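Local coordinates for Orf34 (Pseudomonas syringae pv. syringae, PDB 5KLP), which transfers acetyl groups from acetyl-CoA to serine and threonine residues of host proteins, with inositol hexakisphosphate as cofactor, impairing host microtubules and immunity, at residues 171-183 and 247-261. The protein carries 10 engineered substitutions. Sequence-based numbering, arbitrary orientation.
Sequences PLSQVAIIETQAA and AHAAFGADVLPVDFY. Engineered in segment 171-183: Ala183 (natural residue Gln).
His248 reaches back across the sheet edge to Ser173, and its side chain can be traced from CB to NE2. CB lies against the methyl of Ala176, its bridge partner on the same face of the sheet. CG is anti to the carbonyl carbon (chi1 -50°), which turns the ring back toward the 3-10 turn at 172-173. CD2 then passes 3.3 Å from Val175 O, and at the tip NE2 gives its hydrogen to Ser173 O, 2.8 Å away. That oxygen lies in the ring plane, but the donor stands 40° out of the carbonyl plane. ND1 is hydrogen-bonded to Glu222, so both ring nitrogens are held and the imidazole's rotation is fixed.

From here the strands run parallel. His248 N to Val175 O is almost straight (178°); Ile177 N to His248 O and Glu179 N to Ala250 O continue the ladder, with a weak bond from Ala250 N to Ile177 O between them.

From within strand 175-179, Ile178 CG2 packs 3.6 Å from Leu256 CD1, while its CD1 reaches Val255 CG2, both past the end of strand 248-251. Gly252 N closes on Glu179 O, and Tyr261 OH donates to Thr180 O at 2.7 Å, in the carbonyl plane and on a lone pair. The same hydroxyl sits over one face of the Phe251 ring, toward its rim. Gln181 crosses that ring at about a right angle, CG at its edge; its NE2 donates to Glu179 OE2, whose OE1 meets Thr230 and Ile147 N.

A mainly helical beta-alpha-beta crossover joins the two strands, making 248-251 one edge of this YopJ-family acetyltransferase's six-stranded mixed sheet; strand 175-179 also pairs with strand 138-143, which ends in active-site Glu143, close to Ile177. Helix 153-167 packs on Leu172, Val175 and Ala247, helix 204-215 on His248 and Leu256, and helix 189-202, beginning with catalytic Cys189, on Ala182 and Phe260.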
loop_
_atom_site.group_PDB
_atom_site.type_symbol
_atom_site.label_atom_id
_atom_site.label_comp_id
_atom_site.label_asym_id
_atom_site.label_seq_id
_atom_site.Cartn_x
_atom_site.Cartn_y
_atom_site.Cartn_z
ATOM N N PRO A 171 10.466 17.282 -11.013
ATOM C CA PRO A 171 11.646 16.526 -11.454
ATOM C C PRO A 171 11.556 15.078 -10.978
ATOM O O PRO A 171 11.335 14.829 -9.791
ATOM C CB PRO A 171 12.821 17.259 -10.792
ATOM C CG PRO A 171 12.223 17.991 -9.638
ATOM C CD PRO A 171 10.802 18.320 -10.020
ATOM N N LEU A 172 11.703 14.134 -11.899
ATOM C CA LEU A 172 11.535 12.725 -11.554
ATOM C C LEU A 172 12.654 12.253 -10.634
ATOM O O LEU A 172 12.560 11.181 -10.040
ATOM C CB LEU A 172 11.486 11.847 -12.811
ATOM C CG LEU A 172 10.279 12.045 -13.736
ATOM C CD1 LEU A 172 10.157 10.872 -14.716
ATOM C CD2 LEU A 172 8.987 12.247 -12.946
ATOM N N SER A 173 13.723 13.039 -10.524
ATOM C CA SER A 173 14.799 12.678 -9.607
ATOM C C SER A 173 14.342 12.843 -8.160
ATOM O O SER A 173 15.042 12.451 -7.231
ATOM C CB SER A 173 16.047 13.524 -9.870
ATOM O OG SER A 173 15.775 14.890 -9.634
ATOM N N GLN A 174 13.163 13.435 -7.971
ATOM C CA GLN A 174 12.602 13.583 -6.636
ATOM C C GLN A 174 11.454 12.599 -6.425
ATOM O O GLN A 174 10.684 12.718 -5.469
ATOM C CB GLN A 174 12.153 15.034 -6.406
ATOM C CG GLN A 174 13.311 16.023 -6.618
ATOM C CD GLN A 174 13.023 17.437 -6.125
ATOM O OE1 GLN A 174 11.952 17.725 -5.584
ATOM N NE2 GLN A 174 13.988 18.320 -6.305
ATOM N N VAL A 175 11.354 11.618 -7.319
ATOM C CA VAL A 175 10.292 10.614 -7.232
ATOM C C VAL A 175 10.871 9.211 -7.100
ATOM O O VAL A 175 11.823 8.861 -7.807
ATOM C CB VAL A 175 9.367 10.675 -8.473
ATOM C CG1 VAL A 175 8.227 9.668 -8.362
ATOM C CG2 VAL A 175 8.809 12.084 -8.631
ATOM N N ALA A 176 10.286 8.416 -6.201
ATOM C CA ALA A 176 10.675 7.024 -6.020
ATOM C C ALA A 176 9.473 6.090 -6.078
ATOM O O ALA A 176 8.402 6.384 -5.537
ATOM C CB ALA A 176 11.406 6.838 -4.679
ATOM N N ILE A 177 9.658 4.951 -6.727
ATOM C CA ILE A 177 8.649 3.912 -6.682
ATOM C C ILE A 177 9.240 2.745 -5.917
ATOM O O ILE A 177 10.238 2.152 -6.332
ATOM C CB ILE A 177 8.203 3.466 -8.079
ATOM C CG1 ILE A 177 7.650 4.659 -8.859
ATOM C CG2 ILE A 177 7.156 2.382 -7.955
ATOM C CD1 ILE A 177 7.239 4.341 -10.281
ATOM N N ILE A 178 8.627 2.432 -4.788
ATOM C CA ILE A 178 9.109 1.362 -3.938
ATOM C C ILE A 178 8.226 0.132 -4.100
ATOM O O ILE A 178 7.026 0.144 -3.815
ATOM C CB ILE A 178 9.166 1.801 -2.478
ATOM C CG1 ILE A 178 10.165 2.958 -2.348
ATOM C CG2 ILE A 178 9.572 0.628 -1.576
ATOM C CD1 ILE A 178 10.182 3.597 -0.989
ATOM N N GLU A 179 8.838 -0.930 -4.603
ATOM C CA GLU A 179 8.117 -2.157 -4.902
ATOM C C GLU A 179 8.205 -3.107 -3.712
ATOM O O GLU A 179 9.286 -3.569 -3.392
ATOM C CB GLU A 179 8.697 -2.806 -6.160
ATOM C CG GLU A 179 8.177 -4.206 -6.458
ATOM C CD GLU A 179 8.858 -4.833 -7.665
ATOM O OE1 GLU A 179 8.553 -4.395 -8.794
ATOM O OE2 GLU A 179 9.713 -5.747 -7.481
ATOM N N THR A 180 7.089 -3.426 -3.061
ATOM C CA THR A 180 7.205 -4.286 -1.879
ATOM C C THR A 180 6.980 -5.777 -2.180
ATOM O O THR A 180 7.570 -6.625 -1.519
ATOM C CB THR A 180 6.219 -3.863 -0.756
ATOM O OG1 THR A 180 4.881 -4.223 -1.121
ATOM C CG2 THR A 180 6.273 -2.357 -0.507
ATOM N N GLN A 181 6.178 -6.089 -3.201
ATOM C CA GLN A 181 5.769 -7.480 -3.513
ATOM C C GLN A 181 5.031 -8.156 -2.365
ATOM O O GLN A 181 5.039 -9.391 -2.252
ATOM C CB GLN A 181 6.987 -8.355 -3.904
ATOM C CG GLN A 181 7.856 -7.751 -5.024
ATOM C CD GLN A 181 8.995 -8.670 -5.463
ATOM O OE1 GLN A 181 9.034 -9.858 -5.108
ATOM N NE2 GLN A 181 9.927 -8.123 -6.247
ATOM N N ALA A 182 4.392 -7.368 -1.503
ATOM C CA ALA A 182 3.657 -7.971 -0.400
ATOM C C ALA A 182 2.360 -8.628 -0.907
ATOM O O ALA A 182 1.953 -9.669 -0.400
ATOM C CB ALA A 182 3.358 -6.925 0.687
ATOM N N ALA A 183 1.729 -8.023 -1.911
ATOM C CA ALA A 183 0.453 -8.522 -2.441
ATOM C C ALA A 183 0.691 -9.635 -3.449
ATOM O O ALA A 183 1.473 -9.468 -4.387
ATOM C CB ALA A 183 -0.336 -7.399 -3.093
ATOM N N ALA A 247 13.578 8.800 -12.264
ATOM C CA ALA A 247 12.789 8.218 -11.185
ATOM C C ALA A 247 13.563 7.111 -10.485
ATOM O O ALA A 247 14.296 6.361 -11.118
ATOM C CB ALA A 247 11.452 7.690 -11.712
ATOM N N HIS A 248 13.425 7.042 -9.166
ATOM C CA HIS A 248 14.099 6.015 -8.391
ATOM C C HIS A 248 13.194 4.822 -8.126
ATOM O O HIS A 248 11.958 4.917 -8.173
ATOM C CB HIS A 248 14.601 6.583 -7.059
ATOM C CG HIS A 248 15.381 7.846 -7.204
ATOM N ND1 HIS A 248 16.729 7.858 -7.486
ATOM C CD2 HIS A 248 15.001 9.143 -7.120
ATOM C CE1 HIS A 248 17.149 9.109 -7.560
ATOM N NE2 HIS A 248 16.119 9.907 -7.338
ATOM N N ALA A 249 13.825 3.700 -7.817
ATOM C CA ALA A 249 13.094 2.512 -7.430
ATOM C C ALA A 249 13.923 1.651 -6.487
ATOM O O ALA A 249 15.150 1.590 -6.591
ATOM C CB ALA A 249 12.687 1.721 -8.674
ATOM N N ALA A 250 13.243 0.968 -5.577
ATOM C CA ALA A 250 13.907 0.054 -4.662
ATOM C C ALA A 250 12.926 -0.989 -4.176
ATOM O O ALA A 250 11.705 -0.844 -4.321
ATOM C CB ALA A 250 14.510 0.803 -3.478
ATOM N N PHE A 251 13.474 -2.055 -3.613
ATOM C CA PHE A 251 12.660 -3.107 -3.037
ATOM C C PHE A 251 12.267 -2.723 -1.626
ATOM O O PHE A 251 13.088 -2.180 -0.873
ATOM C CB PHE A 251 13.412 -4.435 -3.059
ATOM C CG PHE A 251 12.646 -5.557 -2.445
ATOM C CD1 PHE A 251 11.482 -6.010 -3.034
ATOM C CD2 PHE A 251 13.097 -6.170 -1.288
ATOM C CE1 PHE A 251 10.775 -7.054 -2.474
ATOM C CE2 PHE A 251 12.390 -7.220 -0.721
ATOM C CZ PHE A 251 11.228 -7.654 -1.313
ATOM N N GLY A 252 11.011 -2.993 -1.280
ATOM C CA GLY A 252 10.436 -2.558 -0.014
ATOM C C GLY A 252 11.245 -2.884 1.235
ATOM O O GLY A 252 11.477 -2.005 2.063
ATOM N N ALA A 253 11.683 -4.135 1.370
ATOM C CA ALA A 253 12.401 -4.565 2.570
ATOM C C ALA A 253 13.712 -3.814 2.778
ATOM O O ALA A 253 14.191 -3.716 3.906
ATOM C CB ALA A 253 12.670 -6.061 2.526
ATOM N N ASP A 254 14.286 -3.280 1.703
ATOM C CA ASP A 254 15.553 -2.558 1.808
ATOM C C ASP A 254 15.412 -1.165 2.410
ATOM O O ASP A 254 16.348 -0.677 3.032
ATOM C CB ASP A 254 16.229 -2.450 0.437
ATOM C CG ASP A 254 16.814 -3.773 -0.024
ATOM O OD1 ASP A 254 17.239 -4.564 0.844
ATOM O OD2 ASP A 254 16.841 -4.034 -1.241
ATOM N N VAL A 255 14.253 -0.534 2.236
ATOM C CA VAL A 255 14.107 0.870 2.615
ATOM C C VAL A 255 12.903 1.193 3.509
ATOM O O VAL A 255 12.786 2.312 3.998
ATOM C CB VAL A 255 14.017 1.772 1.364
ATOM C CG1 VAL A 255 15.297 1.680 0.546
ATOM C CG2 VAL A 255 12.818 1.395 0.516
ATOM N N LEU A 256 12.009 0.229 3.702
ATOM C CA LEU A 256 10.807 0.435 4.511
ATOM C C LEU A 256 10.852 -0.458 5.749
ATOM O O LEU A 256 11.516 -1.488 5.737
ATOM C CB LEU A 256 9.552 0.129 3.693
ATOM C CG LEU A 256 9.308 0.964 2.436
ATOM C CD1 LEU A 256 8.040 0.479 1.717
ATOM C CD2 LEU A 256 9.198 2.438 2.792
ATOM N N PRO A 257 10.137 -0.069 6.818
ATOM C CA PRO A 257 10.063 -0.891 8.031
ATOM C C PRO A 257 9.245 -2.163 7.833
ATOM O O PRO A 257 8.472 -2.262 6.879
ATOM C CB PRO A 257 9.358 0.022 9.040
ATOM C CG PRO A 257 9.289 1.362 8.418
ATOM C CD PRO A 257 9.391 1.191 6.954
ATOM N N VAL A 258 9.402 -3.116 8.746
ATOM C CA VAL A 258 8.741 -4.418 8.649
ATOM C C VAL A 258 7.210 -4.282 8.609
ATOM O O VAL A 258 6.508 -5.160 8.100
ATOM C CB VAL A 258 9.169 -5.337 9.821
ATOM C CG1 VAL A 258 8.678 -4.781 11.164
ATOM C CG2 VAL A 258 8.694 -6.773 9.592
ATOM N N ASP A 259 6.709 -3.154 9.112
ATOM C CA ASP A 259 5.280 -2.807 9.056
ATOM C C ASP A 259 4.671 -3.141 7.710
ATOM O O ASP A 259 3.535 -3.608 7.622
ATOM C CB ASP A 259 5.094 -1.303 9.285
ATOM C CG ASP A 259 5.604 -0.846 10.634
ATOM O OD1 ASP A 259 6.789 -1.131 10.959
ATOM O OD2 ASP A 259 4.846 -0.142 11.327
ATOM N N PHE A 260 5.440 -2.892 6.652
ATOM C CA PHE A 260 4.905 -2.991 5.293
ATOM C C PHE A 260 4.812 -4.428 4.800
ATOM O O PHE A 260 4.348 -4.679 3.689
ATOM C CB PHE A 260 5.753 -2.114 4.353
ATOM C CG PHE A 260 5.522 -0.643 4.573
ATOM C CD1 PHE A 260 6.160 0.024 5.614
ATOM C CD2 PHE A 260 4.592 0.057 3.786
ATOM C CE1 PHE A 260 5.915 1.377 5.845
ATOM C CE2 PHE A 260 4.344 1.403 4.006
ATOM C CZ PHE A 260 5.007 2.069 5.041
ATOM N N TYR A 261 5.206 -5.384 5.640
ATOM C CA TYR A 261 5.146 -6.784 5.239
ATOM C C TYR A 261 4.219 -7.617 6.112
ATOM O O TYR A 261 4.067 -8.813 5.889
ATOM C CB TYR A 261 6.567 -7.389 5.205
ATOM C CG TYR A 261 7.299 -6.935 3.964
ATOM C CD1 TYR A 261 7.101 -7.585 2.751
ATOM C CD2 TYR A 261 8.106 -5.797 3.979
ATOM C CE1 TYR A 261 7.719 -7.151 1.594
ATOM C CE2 TYR A 261 8.739 -5.354 2.825
ATOM C CZ TYR A 261 8.546 -6.041 1.639
ATOM O OH TYR A 261 9.146 -5.609 0.483
#